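Local coordinates for gram-negative insecticidal protein (Chromobacterium piscinae, PDB 6FBM), which is toxic to insects, probably by forming pores in target membranes as many proteins of the MACPF (membrane attack complex/perforin) family do, and also carries a beta-tripod module, at residues Q38-F43 / K165-Y170; Y23-L28 / E278-I283; P136-L141 / W284-K289. All blocks are in the same frame, centred on the assembly; numbering follows the deposited sequence.

Contact 1: residues Q38-F43 / K165-Y170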
loop_
_atom_site.group_PDB
_atom_site.type_symbol
_atom_site.label_atom_id
_atom_site.label_comp_id
_atom_site.label_asym_id
_atom_site.label_seq_id
_atom_site.Cartn_x
_atom_site.Cartn_y
_atom_site.Cartn_z
ATOM N N GLN A 38 -12.636 -20.289 24.955
ATOM C CA GLN A 38 -11.920 -19.709 26.109
ATOM C C GLN A 38 -10.481 -20.205 26.225
ATOM O O GLN A 38 -10.256 -21.422 26.230
ATOM C CB GLN A 38 -12.650 -19.923 27.460
ATOM C CG GLN A 38 -13.884 -19.062 27.572
ATOM C CD GLN A 38 -15.192 -19.839 27.561
ATOM O OE1 GLN A 38 -15.328 -20.864 26.885
ATOM N NE2 GLN A 38 -16.155 -19.347 28.315
ATOM N N PRO A 39 -9.491 -19.276 26.302
ATOM C CA PRO A 39 -8.134 -19.694 26.715
ATOM C C PRO A 39 -8.147 -20.301 28.118
ATOM O O PRO A 39 -8.872 -19.831 28.975
ATOM C CB PRO A 39 -7.328 -18.387 26.692
ATOM C CG PRO A 39 -8.070 -17.499 25.748
ATOM C CD PRO A 39 -9.532 -17.844 25.952
ATOM N N LEU A 40 -7.369 -21.353 28.316
ATOM C CA LEU A 40 -7.376 -22.093 29.573
ATOM C C LEU A 40 -6.366 -21.536 30.534
ATOM O O LEU A 40 -6.536 -21.645 31.746
ATOM C CB LEU A 40 -7.058 -23.565 29.321
ATOM C CG LEU A 40 -8.226 -24.471 28.908
ATOM C CD1 LEU A 40 -9.257 -23.818 27.984
ATOM C CD2 LEU A 40 -7.660 -25.744 28.294
ATOM N N PHE A 41 -5.307 -20.930 30.005
ATOM C CA PHE A 41 -4.159 -20.584 30.803
ATOM C C PHE A 41 -3.841 -19.122 30.686
ATOM O O PHE A 41 -4.283 -18.449 29.765
ATOM C CB PHE A 41 -2.961 -21.408 30.374
ATOM C CG PHE A 41 -3.245 -22.874 30.257
ATOM C CD1 PHE A 41 -3.363 -23.651 31.387
ATOM C CD2 PHE A 41 -3.412 -23.466 29.027
ATOM C CE1 PHE A 41 -3.614 -25.016 31.294
ATOM C CE2 PHE A 41 -3.678 -24.818 28.921
ATOM C CZ PHE A 41 -3.781 -25.594 30.062
ATOM N N ASP A 42 -3.110 -18.640 31.683
ATOM C CA ASP A 42 -2.567 -17.303 31.738
ATOM C C ASP A 42 -1.077 -17.585 31.587
ATOM O O ASP A 42 -0.470 -18.139 32.488
ATOM C CB ASP A 42 -2.885 -16.680 33.104
ATOM C CG ASP A 42 -2.220 -15.305 33.313
ATOM O OD1 ASP A 42 -1.479 -14.801 32.443
ATOM O OD2 ASP A 42 -2.448 -14.679 34.371
ATOM N N PHE A 43 -0.501 -17.218 30.446
ATOM C CA PHE A 43 0.882 -17.602 30.123
ATOM C C PHE A 43 1.964 -16.634 30.603
ATOM O O PHE A 43 3.139 -16.828 30.283
ATOM C CB PHE A 43 1.016 -17.852 28.619
ATOM C CG PHE A 43 0.337 -19.096 28.159
ATOM C CD1 PHE A 43 0.822 -20.335 28.539
ATOM C CD2 PHE A 43 -0.781 -19.033 27.340
ATOM C CE1 PHE A 43 0.194 -21.479 28.114
ATOM C CE2 PHE A 43 -1.402 -20.180 26.902
ATOM C CZ PHE A 43 -0.918 -21.399 27.281
ATOM N N LYS A 165 -18.009 -29.594 27.314
ATOM C CA LYS A 165 -18.650 -28.663 26.367
ATOM C C LYS A 165 -18.029 -27.260 26.453
ATOM O O LYS A 165 -17.668 -26.673 25.425
ATOM C CB LYS A 165 -20.175 -28.622 26.573
ATOM C CG LYS A 165 -20.931 -27.636 25.681
ATOM C CD LYS A 165 -21.372 -26.381 26.418
ATOM C CE LYS A 165 -22.539 -25.711 25.676
ATOM N NZ LYS A 165 -23.840 -26.436 25.721
ATOM N N ARG A 166 -17.885 -26.741 27.670
ATOM C CA ARG A 166 -17.343 -25.392 27.889
ATOM C C ARG A 166 -15.891 -25.228 27.426
ATOM O O ARG A 166 -15.553 -24.231 26.795
ATOM C CB ARG A 166 -17.406 -25.002 29.357
ATOM C CG ARG A 166 -18.773 -24.649 29.906
ATOM C CD ARG A 166 -18.700 -24.453 31.415
ATOM N NE ARG A 166 -18.898 -23.052 31.852
ATOM C CZ ARG A 166 -19.855 -22.598 32.664
ATOM N NH1 ARG A 166 -20.689 -23.422 33.265
ATOM N NH2 ARG A 166 -19.905 -21.305 32.949
ATOM N N TYR A 167 -15.044 -26.194 27.755
ATOM C CA TYR A 167 -13.604 -26.041 27.605
ATOM C C TYR A 167 -12.934 -26.955 26.585
ATOM O O TYR A 167 -11.804 -26.677 26.171
ATOM C CB TYR A 167 -12.945 -26.223 28.976
ATOM C CG TYR A 167 -13.425 -25.187 29.956
ATOM C CD1 TYR A 167 -12.981 -23.867 29.868
ATOM C CD2 TYR A 167 -14.352 -25.509 30.933
ATOM C CE1 TYR A 167 -13.439 -22.907 30.752
ATOM C CE2 TYR A 167 -14.820 -24.553 31.806
ATOM C CZ TYR A 167 -14.369 -23.250 31.705
ATOM O OH TYR A 167 -14.821 -22.303 32.584
ATOM N N GLY A 168 -13.621 -28.015 26.179
ATOM C CA GLY A 168 -13.000 -29.113 25.444
ATOM C C GLY A 168 -12.358 -30.111 26.391
ATOM O O GLY A 168 -11.816 -29.721 27.426
ATOM N N PRO A 169 -12.417 -31.401 26.061
ATOM C CA PRO A 169 -11.765 -32.388 26.919
ATOM C C PRO A 169 -10.235 -32.402 26.787
ATOM O O PRO A 169 -9.552 -32.887 27.701
ATOM C CB PRO A 169 -12.343 -33.711 26.431
ATOM C CG PRO A 169 -12.640 -33.463 24.979
ATOM C CD PRO A 169 -13.021 -32.013 24.857
ATOM N N TYR A 170 -9.719 -31.905 25.652
ATOM C CA TYR A 170 -8.292 -31.832 25.424
ATOM C C TYR A 170 -7.933 -30.425 25.020
ATOM O O TYR A 170 -8.770 -29.709 24.497
ATOM C CB TYR A 170 -7.890 -32.794 24.318
ATOM C CG TYR A 170 -7.775 -34.216 24.763
ATOM C CD1 TYR A 170 -8.898 -35.013 24.953
ATOM C CD2 TYR A 170 -6.537 -34.768 25.002
ATOM C CE1 TYR A 170 -8.777 -36.322 25.369
ATOM C CE2 TYR A 170 -6.402 -36.085 25.425
ATOM C CZ TYR A 170 -7.518 -36.856 25.600
ATOM O OH TYR A 170 -7.349 -38.145 26.009
#

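Contact 2: residues Y23-L28 / E278-I283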
loop_
_atom_site.group_PDB
_atom_site.type_symbol
_atom_site.label_atom_id
_atom_site.label_comp_id
_atom_site.label_asym_id
_atom_site.label_seq_id
_atom_site.Cartn_x
_atom_site.Cartn_y
_atom_site.Cartn_z
ATOM N N TYR A 23 -9.619 -27.986 22.330
ATOM C CA TYR A 23 -9.731 -28.493 20.974
ATOM C C TYR A 23 -10.889 -29.443 20.846
ATOM O O TYR A 23 -11.087 -30.293 21.715
ATOM C CB TYR A 23 -8.475 -29.196 20.546
ATOM C CG TYR A 23 -8.353 -29.325 19.073
ATOM C CD1 TYR A 23 -7.809 -28.310 18.327
ATOM C CD2 TYR A 23 -8.780 -30.465 18.409
ATOM C CE1 TYR A 23 -7.680 -28.419 16.960
ATOM C CE2 TYR A 23 -8.650 -30.578 17.027
ATOM C CZ TYR A 23 -8.098 -29.552 16.311
ATOM O OH TYR A 23 -7.943 -29.621 14.943
ATOM N N ASP A 24 -11.629 -29.300 19.750
ATOM C CA ASP A 24 -12.668 -30.237 19.422
ATOM C C ASP A 24 -12.018 -31.459 18.778
ATOM O O ASP A 24 -11.752 -31.493 17.583
ATOM C CB ASP A 24 -13.691 -29.611 18.483
ATOM C CG ASP A 24 -14.818 -30.565 18.137
ATOM O OD1 ASP A 24 -14.801 -31.741 18.593
ATOM O OD2 ASP A 24 -15.721 -30.124 17.385
ATOM N N VAL A 25 -11.810 -32.493 19.584
ATOM C CA VAL A 25 -11.165 -33.718 19.113
ATOM C C VAL A 25 -11.998 -34.480 18.094
ATOM O O VAL A 25 -11.485 -35.376 17.424
ATOM C CB VAL A 25 -10.779 -34.648 20.269
ATOM C CG1 VAL A 25 -9.793 -33.946 21.195
ATOM C CG2 VAL A 25 -12.002 -35.143 21.044
ATOM N N ASN A 26 -13.271 -34.114 17.982
ATOM C CA ASN A 26 -14.169 -34.649 16.952
ATOM C C ASN A 26 -14.299 -33.740 15.745
ATOM O O ASN A 26 -15.125 -34.010 14.892
ATOM C CB ASN A 26 -15.551 -34.955 17.563
ATOM C CG ASN A 26 -15.486 -36.065 18.597
ATOM O OD1 ASN A 26 -14.796 -37.043 18.396
ATOM N ND2 ASN A 26 -16.171 -35.897 19.722
ATOM N N GLY A 27 -13.458 -32.706 15.652
ATOM C CA GLY A 27 -13.566 -31.688 14.598
ATOM C C GLY A 27 -12.634 -31.965 13.429
ATOM O O GLY A 27 -12.581 -33.089 12.924
ATOM N N LEU A 28 -11.895 -30.952 12.983
ATOM C CA LEU A 28 -10.929 -31.157 11.900
ATOM C C LEU A 28 -9.589 -31.588 12.473
ATOM O O LEU A 28 -9.340 -31.433 13.663
ATOM C CB LEU A 28 -10.755 -29.891 11.068
ATOM C CG LEU A 28 -12.022 -29.237 10.506
ATOM C CD1 LEU A 28 -11.590 -28.008 9.723
ATOM C CD2 LEU A 28 -12.868 -30.182 9.635
ATOM N N GLU A 278 2.447 -35.599 21.266
ATOM C CA GLU A 278 2.195 -34.828 22.500
ATOM C C GLU A 278 1.231 -33.649 22.349
ATOM O O GLU A 278 1.050 -32.883 23.296
ATOM C CB GLU A 278 3.534 -34.316 23.087
ATOM C CG GLU A 278 4.537 -35.399 23.503
ATOM C CD GLU A 278 3.985 -36.406 24.508
ATOM O OE1 GLU A 278 3.230 -36.027 25.416
ATOM O OE2 GLU A 278 4.298 -37.600 24.374
ATOM N N SER A 279 0.606 -33.502 21.177
ATOM C CA SER A 279 -0.126 -32.270 20.857
ATOM C C SER A 279 -1.349 -32.058 21.717
ATOM O O SER A 279 -1.486 -31.014 22.324
ATOM C CB SER A 279 -0.503 -32.228 19.390
ATOM O OG SER A 279 0.655 -32.026 18.629
ATOM N N LEU A 280 -2.219 -33.057 21.779
ATOM C CA LEU A 280 -3.447 -32.957 22.545
ATOM C C LEU A 280 -3.229 -33.545 23.932
ATOM O O LEU A 280 -2.786 -34.681 24.053
ATOM C CB LEU A 280 -4.557 -33.688 21.814
ATOM C CG LEU A 280 -4.921 -33.038 20.485
ATOM C CD1 LEU A 280 -5.757 -33.978 19.655
ATOM C CD2 LEU A 280 -5.678 -31.740 20.711
ATOM N N GLN A 281 -3.503 -32.756 24.975
ATOM C CA GLN A 281 -3.345 -33.203 26.350
ATOM C C GLN A 281 -4.676 -33.029 27.034
ATOM O O GLN A 281 -5.385 -32.079 26.754
ATOM C CB GLN A 281 -2.263 -32.397 27.056
ATOM C CG GLN A 281 -0.864 -32.644 26.502
ATOM C CD GLN A 281 -0.428 -34.099 26.650
ATOM O OE1 GLN A 281 -0.647 -34.708 27.680
ATOM N NE2 GLN A 281 0.178 -34.659 25.601
ATOM N N PRO A 282 -5.057 -33.986 27.900
ATOM C CA PRO A 282 -6.371 -33.936 28.523
ATOM C C PRO A 282 -6.454 -32.866 29.577
ATOM O O PRO A 282 -5.477 -32.639 30.295
ATOM C CB PRO A 282 -6.457 -35.284 29.215
ATOM C CG PRO A 282 -5.033 -35.634 29.552
ATOM C CD PRO A 282 -4.254 -35.127 28.389
ATOM N N ILE A 283 -7.609 -32.218 29.683
ATOM C CA ILE A 283 -7.831 -31.243 30.761
ATOM C C ILE A 283 -7.903 -31.911 32.118
ATOM O O ILE A 283 -7.579 -31.271 33.121
ATOM C CB ILE A 283 -9.063 -30.339 30.578
ATOM C CG1 ILE A 283 -10.380 -31.142 30.540
ATOM C CG2 ILE A 283 -8.906 -29.505 29.318
ATOM C CD1 ILE A 283 -11.608 -30.279 30.744
#

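Contact 3: residues P136-L141 / W284-K289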
loop_
_atom_site.group_PDB
_atom_site.type_symbol
_atom_site.label_atom_id
_atom_site.label_comp_id
_atom_site.label_asym_id
_atom_site.label_seq_id
_atom_site.Cartn_x
_atom_site.Cartn_y
_atom_site.Cartn_z
ATOM N N PRO A 136 4.409 -26.080 28.838
ATOM C CA PRO A 136 4.785 -26.910 29.963
ATOM C C PRO A 136 3.853 -28.118 30.148
ATOM O O PRO A 136 2.747 -28.188 29.574
ATOM C CB PRO A 136 4.619 -25.954 31.154
ATOM C CG PRO A 136 4.825 -24.618 30.606
ATOM C CD PRO A 136 4.086 -24.718 29.295
ATOM N N GLY A 137 4.317 -29.046 30.974
ATOM C CA GLY A 137 3.543 -30.225 31.360
ATOM C C GLY A 137 2.375 -29.835 32.221
ATOM O O GLY A 137 2.358 -28.737 32.778
ATOM N N ALA A 138 1.411 -30.730 32.324
ATOM C CA ALA A 138 0.205 -30.539 33.147
ATOM C C ALA A 138 0.474 -29.967 34.514
ATOM O O ALA A 138 -0.222 -29.064 34.968
ATOM C CB ALA A 138 -0.556 -31.850 33.313
ATOM N N ALA A 139 1.486 -30.511 35.165
ATOM C CA ALA A 139 1.785 -30.115 36.535
ATOM C C ALA A 139 2.281 -28.679 36.670
ATOM O O ALA A 139 2.052 -28.046 37.682
ATOM C CB ALA A 139 2.754 -31.101 37.170
ATOM N N THR A 140 2.950 -28.162 35.653
ATOM C CA THR A 140 3.379 -26.758 35.657
ATOM C C THR A 140 2.193 -25.853 35.347
ATOM O O THR A 140 2.023 -24.790 35.963
ATOM C CB THR A 140 4.484 -26.549 34.618
ATOM O OG1 THR A 140 5.607 -27.363 34.934
ATOM C CG2 THR A 140 4.917 -25.067 34.552
ATOM N N LEU A 141 1.383 -26.278 34.382
ATOM C CA LEU A 141 0.216 -25.507 33.953
ATOM C C LEU A 141 -0.857 -25.396 35.021
ATOM O O LEU A 141 -1.650 -24.449 35.015
ATOM C CB LEU A 141 -0.398 -26.112 32.679
ATOM C CG LEU A 141 0.435 -25.984 31.384
ATOM C CD1 LEU A 141 -0.113 -26.936 30.325
ATOM C CD2 LEU A 141 0.433 -24.533 30.906
ATOM N N TRP A 284 -8.312 -33.176 32.161
ATOM C CA TRP A 284 -8.420 -33.858 33.468
ATOM C C TRP A 284 -7.099 -33.889 34.257
ATOM O O TRP A 284 -7.102 -33.619 35.445
ATOM C CB TRP A 284 -9.061 -35.244 33.373
ATOM C CG TRP A 284 -8.496 -36.199 32.386
ATOM C CD1 TRP A 284 -7.327 -36.909 32.494
ATOM C CD2 TRP A 284 -9.117 -36.608 31.162
ATOM N NE1 TRP A 284 -7.184 -37.734 31.396
ATOM C CE2 TRP A 284 -8.267 -37.566 30.565
ATOM C CE3 TRP A 284 -10.299 -36.242 30.508
ATOM C CZ2 TRP A 284 -8.547 -38.139 29.327
ATOM C CZ3 TRP A 284 -10.590 -36.812 29.281
ATOM C CH2 TRP A 284 -9.730 -37.754 28.702
ATOM N N ALA A 285 -5.974 -34.113 33.575
ATOM C CA ALA A 285 -4.642 -34.039 34.206
ATOM C C ALA A 285 -4.357 -32.709 34.937
ATOM O O ALA A 285 -3.468 -32.653 35.786
ATOM C CB ALA A 285 -3.548 -34.319 33.176
ATOM N N LEU A 286 -5.102 -31.651 34.607
ATOM C CA LEU A 286 -4.963 -30.347 35.258
ATOM C C LEU A 286 -5.718 -30.190 36.573
ATOM O O LEU A 286 -5.517 -29.205 37.301
ATOM C CB LEU A 286 -5.434 -29.252 34.299
ATOM C CG LEU A 286 -4.701 -29.179 32.962
ATOM C CD1 LEU A 286 -5.474 -28.273 32.004
ATOM C CD2 LEU A 286 -3.284 -28.683 33.192
ATOM N N ALA A 287 -6.630 -31.116 36.866
ATOM C CA ALA A 287 -7.433 -31.025 38.082
ATOM C C ALA A 287 -6.549 -31.256 39.312
ATOM O O ALA A 287 -5.605 -32.056 39.254
ATOM C CB ALA A 287 -8.562 -32.038 38.032
ATOM N N ASP A 288 -6.830 -30.532 40.401
ATOM C CA ASP A 288 -6.041 -30.634 41.653
ATOM C C ASP A 288 -6.108 -32.028 42.285
ATOM O O ASP A 288 -5.068 -32.612 42.592
ATOM C CB ASP A 288 -6.492 -29.591 42.691
ATOM C CG ASP A 288 -6.103 -28.173 42.327
ATOM O OD1 ASP A 288 -5.094 -27.950 41.638
ATOM O OD2 ASP A 288 -6.804 -27.256 42.764
ATOM N N LYS A 289 -7.321 -32.558 42.436
ATOM C CA LYS A 289 -7.533 -33.814 43.163
ATOM C C LYS A 289 -7.517 -35.031 42.227
ATOM O O LYS A 289 -8.177 -35.012 41.207
ATOM C CB LYS A 289 -8.862 -33.756 43.922
ATOM C CG LYS A 289 -9.040 -32.521 44.780
ATOM C CD LYS A 289 -10.055 -32.683 45.903
ATOM C CE LYS A 289 -10.443 -31.282 46.385
ATOM N NZ LYS A 289 -10.869 -31.163 47.813
#

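Contact 1: residues Q38-F43 / K165-Y170
L40 and Y167 meet where a bend in the chain after strand 35-39 lies against the last turn of helix 160-167, in the MACPF part of the toxin. Between these two the touch is apolar: L40 CD1 approaches Y167 CD1 at 4.2 Å, with the isobutyl group set obliquely to the phenol ring. The CB of neither residue is aimed squarely at the other segment, and it is the outer part of each side chain that closes the distance. In L40, CG lies beside the backbone N (chi1 -84°), and from there the branch reaches CD1 out to the tyrosine. On the exposed flank, Q38 runs beside the helix end, its CA 6.7 Å from the CA of Y167.

A second shell holds both partners in place, illustrating how a contact of few side chains can rest on well-fixed supports. The Y167 hydroxyl is hydrogen-bonded to D152 OD2, and its ring also meets that of F149 with the planes about 50° apart, so the phenol is held by a polar and an aromatic partner. Next to it, R166 turns its guanidinium to a salt bridge with E162 of the same helix. The helix stops at G168, whose positive phi (84°) redirects the chain into strand 170-177. On the other side, backbone hydrogen bonds tie L40 to R146 and D42 to M144. F41 meets Y171 edge-to-face, and its ring has a neighbour in its own segment: L40 CB sits 3.6 Å above one face of the F41 ring, offset toward its rim.

Contact 2: residues Y23-L28 / E278-I283
The hydroxyl of Y23, whose inner side chain packs on L280, is gripped twice: it donates a short hydrogen bond to L28 O, 2.6 Å from Y23 OH, and is also hydrogen-bonded to the backbone N of S31. The donor stands above the L28 carbonyl plane, 47° out of it, whereas the carbonyl oxygen lies in the plane of the phenol at its edge. With CG anti to the backbone N (chi1 -161°), the ring is carried back over its own loop, and its root is left to face L280.

That root is where the two segments join. L280 CD2 packs 3.8 Å from Y23 CB and 4.0 Å from Y23 CG, lying obliquely to the ring. The second methyl of the leucine, CD1, comes 4.3 Å from V25 CG1, so the fork of L280 divides its branches between two residues. V25 is presented by a type I turn from D24 to G27, closed by G27 N donating to D24 O at 2.8 Å; inside it D24 OD1 accepts from N26 N, an Asx turn.

The setting is the large antiparallel sheet of the MACPF part, in which strands 21-23 and 280-282 each pair antiparallel with 170-177. F275 meets the Y23 ring edge-to-face, and V25 reaches M304 of helix 300-304. Across the interface the chemistry is entirely hydrocarbon, and all three touching residues are buried. The polar tip of the tyrosine is satisfied within its own loop, which suggests that cohesion between the segments comes mainly from the burial of hydrocarbon.

Contact 3: residues P136-L141 / W284-K289
A138 and A285 meet methyl to methyl, CB to CB at 3.9 Å, where the short helix 138-141 abuts the 3-10 turn 284-286 that follows strand 280-282 in the MACPF fold. Such small side chains are consistent with the close backbones: the CA atoms of A138 and L286 are 5.6 Å apart.

Beside this shallow meeting point, L286 supplies the bump. Its CD2 methyl fits into the notch between A138 and L141, residues one turn apart on the helix: it lies 3.6 Å from A138 O and 3.9 Å from L141 CB. The leucine reaches the notch because CG stands beside its backbone N and the chain then extends outward (chi2 167°), although its CB is not directed at the helix. L286 also touches F149 and L153 of helix 147-154, Y171 and F41, while L141 rests on F41, F43 and Y171. Bump and hollow thus share one apolar surround, and the alanine pair lies toward its margin.

The helical turn is itself pinned at its start, with G137 in the N-cap position: G137 O accepts from both T140 N, at 3.0 Å, and L141 N, at 3.1 Å.

How the contacts relate
Apolar side chains carry all three contacts, yet they differ in depth. Contact 2 is fully buried at the sheet, whereas contacts 1 and 3 combine buried leucines with residues nearer solvent. Contacts 1 and 2 share the sheet directly: probable backbone hydrogen bonds link Y23 N to Y170 O and I283 N to P169 O. Contacts 1 and 3 are instead joined through side chains, with F41 packing on both L141 and L286, and Y170 meeting W284. Contacts 2 and 3 adjoin only in sequence, at I283 and W284, where the chain leaves its pairing with strand 170-177 for the 3-10 turn.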